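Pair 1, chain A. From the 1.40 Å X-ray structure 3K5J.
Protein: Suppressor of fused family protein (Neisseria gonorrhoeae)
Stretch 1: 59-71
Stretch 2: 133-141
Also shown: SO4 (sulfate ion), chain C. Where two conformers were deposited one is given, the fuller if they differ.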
# COMPACT_ATOMS: atom_id res chain seq x y z
N ILE A 59 -9.59 -7.03 -2.87
CA ILE A 59 -10.19 -6.31 -1.75
C ILE A 59 -11.27 -5.37 -2.26
O ILE A 59 -12.29 -5.15 -1.62
CB ILE A 59 -9.10 -5.53 -0.91
CG1 ILE A 59 -8.07 -6.51 -0.30
CG2 ILE A 59 -9.77 -4.61 0.11
CD1 ILE A 59 -6.83 -5.90 0.26
N GLY A 60 -11.05 -4.84 -3.46
CA GLY A 60 -11.96 -3.81 -3.99
C GLY A 60 -13.36 -4.31 -4.31
O GLY A 60 -14.29 -3.52 -4.30
N GLN A 61 -13.53 -5.60 -4.49
CA GLN A 61 -14.86 -6.14 -4.73
C GLN A 61 -15.77 -6.01 -3.50
O GLN A 61 -16.99 -6.02 -3.66
CB GLN A 61 -14.77 -7.60 -5.20
CG GLN A 61 -14.07 -7.79 -6.52
CD GLN A 61 -14.36 -9.15 -7.12
OE1 GLN A 61 -13.83 -10.19 -6.67
NE2 GLN A 61 -15.25 -9.17 -8.15
N PHE A 62 -15.19 -5.93 -2.31
CA PHE A 62 -15.97 -5.78 -1.08
C PHE A 62 -15.83 -4.40 -0.46
O PHE A 62 -16.78 -3.88 0.08
CB PHE A 62 -15.57 -6.87 -0.09
CG PHE A 62 -15.82 -8.27 -0.62
CD1 PHE A 62 -17.06 -8.87 -0.43
CD2 PHE A 62 -14.83 -8.97 -1.36
CE1 PHE A 62 -17.31 -10.14 -0.93
CE2 PHE A 62 -15.10 -10.24 -1.89
CZ PHE A 62 -16.34 -10.82 -1.66
N LEU A 63 -14.64 -3.79 -0.56
CA LEU A 63 -14.31 -2.54 0.14
C LEU A 63 -14.40 -1.30 -0.76
O LEU A 63 -14.52 -0.17 -0.25
CB LEU A 63 -12.88 -2.66 0.69
CG LEU A 63 -12.42 -1.76 1.79
CD1 LEU A 63 -13.23 -2.10 3.04
CD2 LEU A 63 -10.92 -1.90 2.05
N GLY A 64 -14.28 -1.49 -2.07
CA GLY A 64 -14.26 -0.37 -2.99
C GLY A 64 -12.88 0.26 -3.27
O GLY A 64 -12.77 1.25 -4.00
N GLN A 65 -11.84 -0.34 -2.68
CA GLN A 65 -10.48 0.13 -2.89
C GLN A 65 -9.50 -1.06 -2.77
O GLN A 65 -9.78 -2.05 -2.11
CB GLN A 65 -10.07 1.28 -1.96
CG GLN A 65 -10.36 0.97 -0.48
CD GLN A 65 -11.50 1.74 0.11
OE1 GLN A 65 -12.34 2.27 -0.62
NE2 GLN A 65 -11.57 1.77 1.44
N GLU A 66 -8.38 -0.87 -3.45
CA GLU A 66 -7.17 -1.67 -3.32
C GLU A 66 -6.07 -0.80 -2.71
O GLU A 66 -6.24 0.42 -2.58
CB GLU A 66 -6.70 -2.15 -4.68
CG GLU A 66 -7.68 -3.01 -5.45
CD GLU A 66 -8.04 -4.37 -4.89
OE1 GLU A 66 -7.40 -4.81 -3.91
OE2 GLU A 66 -9.01 -4.99 -5.43
N PHE A 67 -4.95 -1.45 -2.38
CA PHE A 67 -3.84 -0.79 -1.69
C PHE A 67 -2.52 -1.12 -2.39
O PHE A 67 -2.35 -2.21 -2.94
CB PHE A 67 -3.78 -1.26 -0.24
CG PHE A 67 -5.04 -0.97 0.53
CD1 PHE A 67 -5.29 0.32 1.01
CD2 PHE A 67 -6.04 -1.91 0.65
CE1 PHE A 67 -6.46 0.60 1.67
CE2 PHE A 67 -7.24 -1.59 1.28
CZ PHE A 67 -7.45 -0.35 1.78
N PHE A 68 -1.55 -0.21 -2.34
CA PHE A 68 -0.24 -0.50 -2.89
C PHE A 68 0.88 0.03 -2.02
O PHE A 68 0.73 1.03 -1.30
CB PHE A 68 -0.08 0.01 -4.35
CG PHE A 68 -0.17 1.48 -4.50
CD1 PHE A 68 1.00 2.24 -4.42
CD2 PHE A 68 -1.35 2.11 -4.77
CE1 PHE A 68 0.95 3.62 -4.55
CE2 PHE A 68 -1.39 3.48 -4.92
CZ PHE A 68 -0.26 4.25 -4.80
N ILE A 69 2.03 -0.62 -2.16
CA ILE A 69 3.29 -0.30 -1.45
C ILE A 69 4.34 0.02 -2.51
O ILE A 69 4.49 -0.75 -3.49
CB ILE A 69 3.76 -1.48 -0.59
CG1 ILE A 69 2.75 -1.84 0.49
CG2 ILE A 69 5.15 -1.21 0.01
CD1 ILE A 69 2.86 -3.25 1.08
N ILE A 70 5.04 1.14 -2.30
CA ILE A 70 6.17 1.53 -3.16
C ILE A 70 7.45 1.18 -2.42
O ILE A 70 7.69 1.68 -1.33
CB ILE A 70 6.16 3.03 -3.58
CG1 ILE A 70 4.76 3.52 -3.96
CG2 ILE A 70 7.21 3.28 -4.68
CD1 ILE A 70 4.70 5.04 -4.21
N SER A 71 8.25 0.27 -2.99
CA SER A 71 9.40 -0.31 -2.29
C SER A 71 10.71 0.02 -2.98
O SER A 71 10.83 -0.10 -4.20
CB SER A 71 9.27 -1.82 -2.21
OG SER A 71 10.26 -2.39 -1.39
N ASP A 133 -13.06 2.37 -12.81
CA ASP A 133 -14.49 1.97 -12.62
C ASP A 133 -14.86 1.15 -11.34
O ASP A 133 -14.57 -0.04 -11.19
CB ASP A 133 -15.06 1.26 -13.83
CG ASP A 133 -16.58 1.28 -13.82
OD1 ASP A 133 -17.15 2.36 -13.62
OD2 ASP A 133 -17.20 0.22 -13.99
N ASN A 134 -15.55 1.85 -10.43
CA ASN A 134 -16.04 1.33 -9.11
C ASN A 134 -15.00 1.19 -8.00
O ASN A 134 -15.39 0.95 -6.85
CB ASN A 134 -17.01 0.11 -9.08
CG ASN A 134 -18.27 0.32 -9.92
OD1 ASN A 134 -18.95 1.33 -9.77
ND2 ASN A 134 -18.59 -0.64 -10.78
N VAL A 135 -13.71 1.43 -8.32
CA VAL A 135 -12.66 1.08 -7.38
C VAL A 135 -11.54 2.10 -7.36
O VAL A 135 -11.10 2.59 -8.39
CB VAL A 135 -12.11 -0.33 -7.70
CG1 VAL A 135 -10.94 -0.72 -6.84
CG2 VAL A 135 -13.25 -1.41 -7.56
N ARG A 136 -11.05 2.40 -6.16
CA ARG A 136 -9.93 3.29 -6.03
C ARG A 136 -8.67 2.58 -5.55
O ARG A 136 -8.75 1.48 -5.02
CB ARG A 136 -10.32 4.35 -5.02
CG ARG A 136 -11.49 5.23 -5.50
CD ARG A 136 -11.98 6.17 -4.41
NE ARG A 136 -11.09 7.31 -4.29
CZ ARG A 136 -11.22 8.23 -3.32
NH1 ARG A 136 -12.11 8.09 -2.33
NH2 ARG A 136 -10.44 9.27 -3.34
N PHE A 137 -7.52 3.19 -5.80
CA PHE A 137 -6.20 2.65 -5.43
C PHE A 137 -5.53 3.60 -4.46
O PHE A 137 -5.19 4.74 -4.82
CB PHE A 137 -5.34 2.45 -6.68
CG PHE A 137 -5.83 1.27 -7.50
CD1 PHE A 137 -6.94 1.38 -8.33
CD2 PHE A 137 -5.19 0.06 -7.41
CE1 PHE A 137 -7.46 0.28 -8.95
CE2 PHE A 137 -5.68 -1.05 -8.08
CZ PHE A 137 -6.80 -0.93 -8.87
N PHE A 138 -5.40 3.14 -3.23
CA PHE A 138 -4.81 3.92 -2.15
C PHE A 138 -3.39 3.46 -1.84
O PHE A 138 -3.05 2.29 -1.92
CB PHE A 138 -5.67 3.86 -0.86
CG PHE A 138 -7.04 4.46 -0.97
CD1 PHE A 138 -7.35 5.41 -1.92
CD2 PHE A 138 -8.04 4.00 -0.16
CE1 PHE A 138 -8.62 5.96 -1.96
CE2 PHE A 138 -9.34 4.53 -0.23
CZ PHE A 138 -9.60 5.50 -1.16
N TRP A 139 -2.58 4.43 -1.40
CA TRP A 139 -1.16 4.25 -1.09
C TRP A 139 -0.96 3.95 0.38
O TRP A 139 -1.44 4.67 1.27
CB TRP A 139 -0.46 5.55 -1.46
CG TRP A 139 0.97 5.64 -1.23
CD1 TRP A 139 1.86 4.62 -1.23
CD2 TRP A 139 1.73 6.84 -1.11
NE1 TRP A 139 3.14 5.10 -1.08
CE2 TRP A 139 3.08 6.47 -1.00
CE3 TRP A 139 1.40 8.19 -1.05
CZ2 TRP A 139 4.11 7.40 -0.89
CZ3 TRP A 139 2.41 9.12 -0.91
CH2 TRP A 139 3.73 8.72 -0.83
N LEU A 140 -0.28 2.85 0.66
CA LEU A 140 0.19 2.51 1.99
C LEU A 140 1.56 3.20 2.22
O LEU A 140 2.61 2.68 1.84
CB LEU A 140 0.30 1.00 2.12
CG LEU A 140 -1.01 0.22 2.07
CD1 LEU A 140 -0.78 -1.27 1.99
CD2 LEU A 140 -1.93 0.60 3.21
N LEU A 141 1.52 4.37 2.85
CA LEU A 141 2.70 5.20 3.05
C LEU A 141 3.33 4.84 4.41
O LEU A 141 2.68 5.00 5.44
CB LEU A 141 2.27 6.67 3.06
CG LEU A 141 3.28 7.70 3.57
CD1 LEU A 141 4.59 7.60 2.77
CD2 LEU A 141 2.67 9.10 3.51
S SO4 C . -15.35 -11.79 -10.90
O1 SO4 C . -13.91 -11.72 -11.11
O2 SO4 C . -15.67 -11.73 -9.48
O3 SO4 C . -15.96 -10.66 -11.62
O4 SO4 C . -15.89 -13.04 -11.45
O HOH W 1 -14.71 3.05 -4.45
O HOH W 2 4.66 2.84 -0.03

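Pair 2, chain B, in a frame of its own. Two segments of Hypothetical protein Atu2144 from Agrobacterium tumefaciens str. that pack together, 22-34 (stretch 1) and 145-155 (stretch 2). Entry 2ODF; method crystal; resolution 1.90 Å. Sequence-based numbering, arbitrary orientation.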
# COMPACT_ATOMS: atom_id res chain seq x y z
N ALA B 22 12.01 5.98 -23.49
CA ALA B 22 12.56 7.21 -24.00
C ALA B 22 11.77 7.81 -25.17
O ALA B 22 12.33 8.51 -25.96
CB ALA B 22 14.05 7.02 -24.37
N ALA B 23 10.47 7.57 -25.26
CA ALA B 23 9.67 8.19 -26.32
C ALA B 23 9.63 9.73 -26.20
O ALA B 23 9.67 10.28 -25.11
CB ALA B 23 8.24 7.64 -26.32
N LYS B 24 9.52 10.39 -27.35
CA LYS B 24 9.43 11.84 -27.44
C LYS B 24 8.00 12.34 -27.30
O LYS B 24 7.79 13.54 -27.21
CB LYS B 24 9.88 12.31 -28.82
CG LYS B 24 11.32 12.13 -29.16
CD LYS B 24 11.53 12.68 -30.56
CE LYS B 24 12.98 12.54 -31.03
NZ LYS B 24 13.21 13.07 -32.42
N GLY B 25 7.03 11.44 -27.40
CA GLY B 25 5.61 11.82 -27.43
C GLY B 25 5.06 12.36 -26.11
O GLY B 25 5.49 11.93 -25.05
N ASP B 26 4.10 13.27 -26.20
CA ASP B 26 3.43 13.85 -25.02
C ASP B 26 2.51 12.83 -24.30
O ASP B 26 2.29 12.94 -23.09
CB ASP B 26 2.56 15.06 -25.40
CG ASP B 26 3.34 16.20 -26.07
OD1 ASP B 26 4.57 16.37 -25.81
OD2 ASP B 26 2.70 16.92 -26.87
N VAL B 27 1.97 11.85 -25.03
CA VAL B 27 1.05 10.89 -24.43
C VAL B 27 1.80 9.83 -23.58
O VAL B 27 2.84 9.31 -23.98
CB VAL B 27 0.16 10.23 -25.51
CG1 VAL B 27 -0.60 9.08 -24.97
CG2 VAL B 27 -0.81 11.27 -26.10
N LEU B 28 1.29 9.58 -22.37
CA LEU B 28 1.79 8.51 -21.49
C LEU B 28 0.67 7.49 -21.37
O LEU B 28 -0.40 7.77 -20.79
CB LEU B 28 2.17 9.06 -20.11
CG LEU B 28 2.74 8.07 -19.08
CD1 LEU B 28 3.97 7.29 -19.57
CD2 LEU B 28 3.03 8.76 -17.70
N LEU B 29 0.90 6.33 -21.97
CA LEU B 29 -0.07 5.27 -22.01
C LEU B 29 0.10 4.38 -20.78
O LEU B 29 1.24 4.05 -20.40
CB LEU B 29 0.08 4.43 -23.28
CG LEU B 29 -0.24 5.14 -24.61
CD1 LEU B 29 0.46 4.47 -25.84
CD2 LEU B 29 -1.76 5.28 -24.80
N VAL B 30 -1.03 4.02 -20.18
CA VAL B 30 -1.09 3.20 -18.95
C VAL B 30 -2.11 2.06 -19.14
O VAL B 30 -3.25 2.30 -19.55
CB VAL B 30 -1.46 4.06 -17.71
CG1 VAL B 30 -1.53 3.19 -16.43
CG2 VAL B 30 -0.46 5.28 -17.59
N CYS B 31 -1.70 0.84 -18.83
CA CYS B 31 -2.56 -0.33 -18.99
C CYS B 31 -2.48 -1.22 -17.76
O CYS B 31 -1.60 -2.09 -17.66
CB CYS B 31 -2.16 -1.10 -20.27
SG CYS B 31 -3.37 -2.31 -20.72
N GLU B 32 -3.39 -0.98 -16.81
CA GLU B 32 -3.42 -1.71 -15.55
C GLU B 32 -3.86 -3.19 -15.71
O GLU B 32 -3.40 -4.07 -14.98
CB GLU B 32 -4.35 -1.02 -14.56
CG GLU B 32 -4.11 0.45 -14.32
CD GLU B 32 -4.99 1.30 -15.17
OE1 GLU B 32 -5.05 1.05 -16.39
OE2 GLU B 32 -5.63 2.23 -14.64
N HIS B 33 -4.70 -3.46 -16.71
CA HIS B 33 -5.26 -4.81 -16.91
C HIS B 33 -4.65 -5.53 -18.09
O HIS B 33 -5.32 -6.34 -18.73
CB HIS B 33 -6.79 -4.75 -17.01
CG HIS B 33 -7.46 -4.15 -15.81
ND1 HIS B 33 -8.72 -3.61 -15.86
CD2 HIS B 33 -7.02 -3.95 -14.54
CE1 HIS B 33 -9.06 -3.14 -14.67
NE2 HIS B 33 -8.03 -3.31 -13.86
N ALA B 34 -3.37 -5.28 -18.32
CA ALA B 34 -2.63 -5.70 -19.49
C ALA B 34 -2.42 -7.20 -19.57
O ALA B 34 -2.36 -7.76 -20.67
CB ALA B 34 -1.23 -5.01 -19.50
N GLY B 145 10.14 19.99 -18.44
CA GLY B 145 9.16 20.91 -18.97
C GLY B 145 8.20 20.36 -20.01
O GLY B 145 7.57 21.14 -20.73
N ARG B 146 8.05 19.06 -20.08
CA ARG B 146 7.31 18.43 -21.14
C ARG B 146 5.86 18.31 -20.81
O ARG B 146 5.51 18.12 -19.70
CB ARG B 146 7.88 17.05 -21.45
CG ARG B 146 9.26 17.12 -22.03
CD ARG B 146 9.75 15.91 -22.71
NE ARG B 146 8.77 15.04 -23.30
CZ ARG B 146 9.03 13.78 -23.62
NH1 ARG B 146 10.21 13.28 -23.39
NH2 ARG B 146 8.11 13.00 -24.13
N LYS B 147 5.03 18.39 -21.81
CA LYS B 147 3.61 18.10 -21.69
C LYS B 147 3.43 16.60 -21.39
O LYS B 147 4.17 15.76 -21.92
CB LYS B 147 2.92 18.52 -22.97
CG LYS B 147 1.38 18.42 -23.02
CD LYS B 147 0.91 18.83 -24.43
CE LYS B 147 -0.58 18.75 -24.62
NZ LYS B 147 -0.97 18.90 -26.06
N VAL B 148 2.52 16.28 -20.47
CA VAL B 148 2.12 14.89 -20.19
C VAL B 148 0.61 14.77 -20.33
O VAL B 148 -0.13 15.58 -19.77
CB VAL B 148 2.48 14.45 -18.77
CG1 VAL B 148 2.03 13.00 -18.58
CG2 VAL B 148 3.98 14.63 -18.49
N VAL B 149 0.18 13.80 -21.13
CA VAL B 149 -1.24 13.53 -21.35
C VAL B 149 -1.42 12.07 -20.91
O VAL B 149 -0.84 11.14 -21.49
CB VAL B 149 -1.68 13.70 -22.83
CG1 VAL B 149 -3.17 13.32 -23.01
CG2 VAL B 149 -1.41 15.15 -23.38
N VAL B 150 -2.20 11.87 -19.85
CA VAL B 150 -2.31 10.54 -19.23
C VAL B 150 -3.46 9.81 -19.88
O VAL B 150 -4.60 10.22 -19.78
CB VAL B 150 -2.51 10.63 -17.70
CG1 VAL B 150 -2.65 9.21 -17.04
CG2 VAL B 150 -1.35 11.42 -17.09
N VAL B 151 -3.15 8.68 -20.52
CA VAL B 151 -4.17 7.96 -21.27
C VAL B 151 -4.14 6.53 -20.81
O VAL B 151 -3.13 5.86 -21.00
CB VAL B 151 -3.91 8.01 -22.80
CG1 VAL B 151 -4.99 7.18 -23.54
CG2 VAL B 151 -3.86 9.47 -23.31
N THR B 152 -5.22 6.06 -20.19
CA THR B 152 -5.32 4.65 -19.81
C THR B 152 -6.17 3.86 -20.82
O THR B 152 -7.14 4.37 -21.42
CB THR B 152 -5.85 4.47 -18.38
OG1 THR B 152 -7.26 4.63 -18.35
CG2 THR B 152 -5.25 5.50 -17.42
N ILE B 153 -5.78 2.60 -21.02
CA ILE B 153 -6.39 1.74 -22.04
C ILE B 153 -6.97 0.49 -21.41
O ILE B 153 -6.26 -0.29 -20.76
CB ILE B 153 -5.35 1.30 -23.12
CG1 ILE B 153 -4.62 2.50 -23.75
CG2 ILE B 153 -5.98 0.39 -24.16
CD1 ILE B 153 -5.50 3.48 -24.51
N HIS B 154 -8.27 0.29 -21.63
CA HIS B 154 -9.04 -0.79 -21.05
C HIS B 154 -9.92 -1.45 -22.12
O HIS B 154 -10.24 -0.83 -23.15
CB HIS B 154 -9.97 -0.27 -19.95
CG HIS B 154 -9.28 0.10 -18.68
ND1 HIS B 154 -8.44 1.19 -18.57
CD2 HIS B 154 -9.30 -0.48 -17.45
CE1 HIS B 154 -8.00 1.27 -17.32
NE2 HIS B 154 -8.49 0.26 -16.63
N SER B 155 -10.32 -2.70 -21.87
CA SER B 155 -11.39 -3.33 -22.64
C SER B 155 -12.44 -3.86 -21.71
O SER B 155 -12.20 -4.09 -20.49
CB SER B 155 -10.87 -4.42 -23.63
OG SER B 155 -10.45 -5.62 -22.98
O HOH W 3 6.11 15.50 -23.90
O HOH W 4 0.10 16.58 -27.32
O HOH W 5 -6.31 -1.71 -18.24

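What backbone geometry do the two contacts share? In each, two strands run parallel, their N-to-C directions 29° apart in pair 1 and 31° in pair 2, with a closest approach of 4.6 Å between axes. Fourteen central residues superpose with an RMSD of 0.9 Å, and five backbone hydrogen bonds fall at matching positions. In pair 1 the ladder begins with Arg A136 N to Gly A64 O (3.0 Å) and ends with Leu A140 N to Phe A68 O (2.9 Å); in pair 2 it begins with Val B149 N to Asp B26 O (3.0 Å) and ends with Ile B153 N to Val B30 O (2.9 Å). As usual in parallel pairing, alternate residues of one strand bond to two residues of the other: Glu A66 and its match Leu B28 each use both N and O.

How is the face carrying Phe A67 and Phe A138 filled, compared with that of Leu B29 and Val B151? Phe A67 matches Leu B29 and Phe A138 matches Val B151. The Phe A138 ring has the edge of its plane near Phe A67 CE1, and its CE2 lies 3.5 Å from CD of Gln A65. Pair 2 packs smaller aliphatic groups: Val B27, the match of Gln A65, brings CG1 to 3.7 Å from CG2 of Val B151, while Leu B29 CD2 lies 4.0 Å from Val B151 CG1.

What happens on the other face? Phe A68 matches Val B30, and Trp A139 matches Thr B152. Phe A68 covers Trp A139, whose CA sits over its ring face, 4.0 Å from the centroid; the Phe A68 ring and the Trp A139 five-membered ring are nearly parallel but slid apart, barely overlapping. In pair 2 the same place is filled modestly, with Val B30 CB 4.1 Å from Thr B152 CG2.

How do the contacts differ where the strands begin? Gly A64 has a positive phi just after a helix, a conformation that calls for glycine; a water donates to its O (2.7 Å) and to Asn A134 O (3.3 Å). Its match, Asp B26, follows a loop and has a side chain to use. One water donates to Asp B26 OD2 (2.7 Å) and accepts from Lys B147 NZ (2.8 Å), linking charges too far apart for a salt bridge. Arg B146 also reaches back to the loop, its NH2 donating to Ala B23 O (3.3 Å).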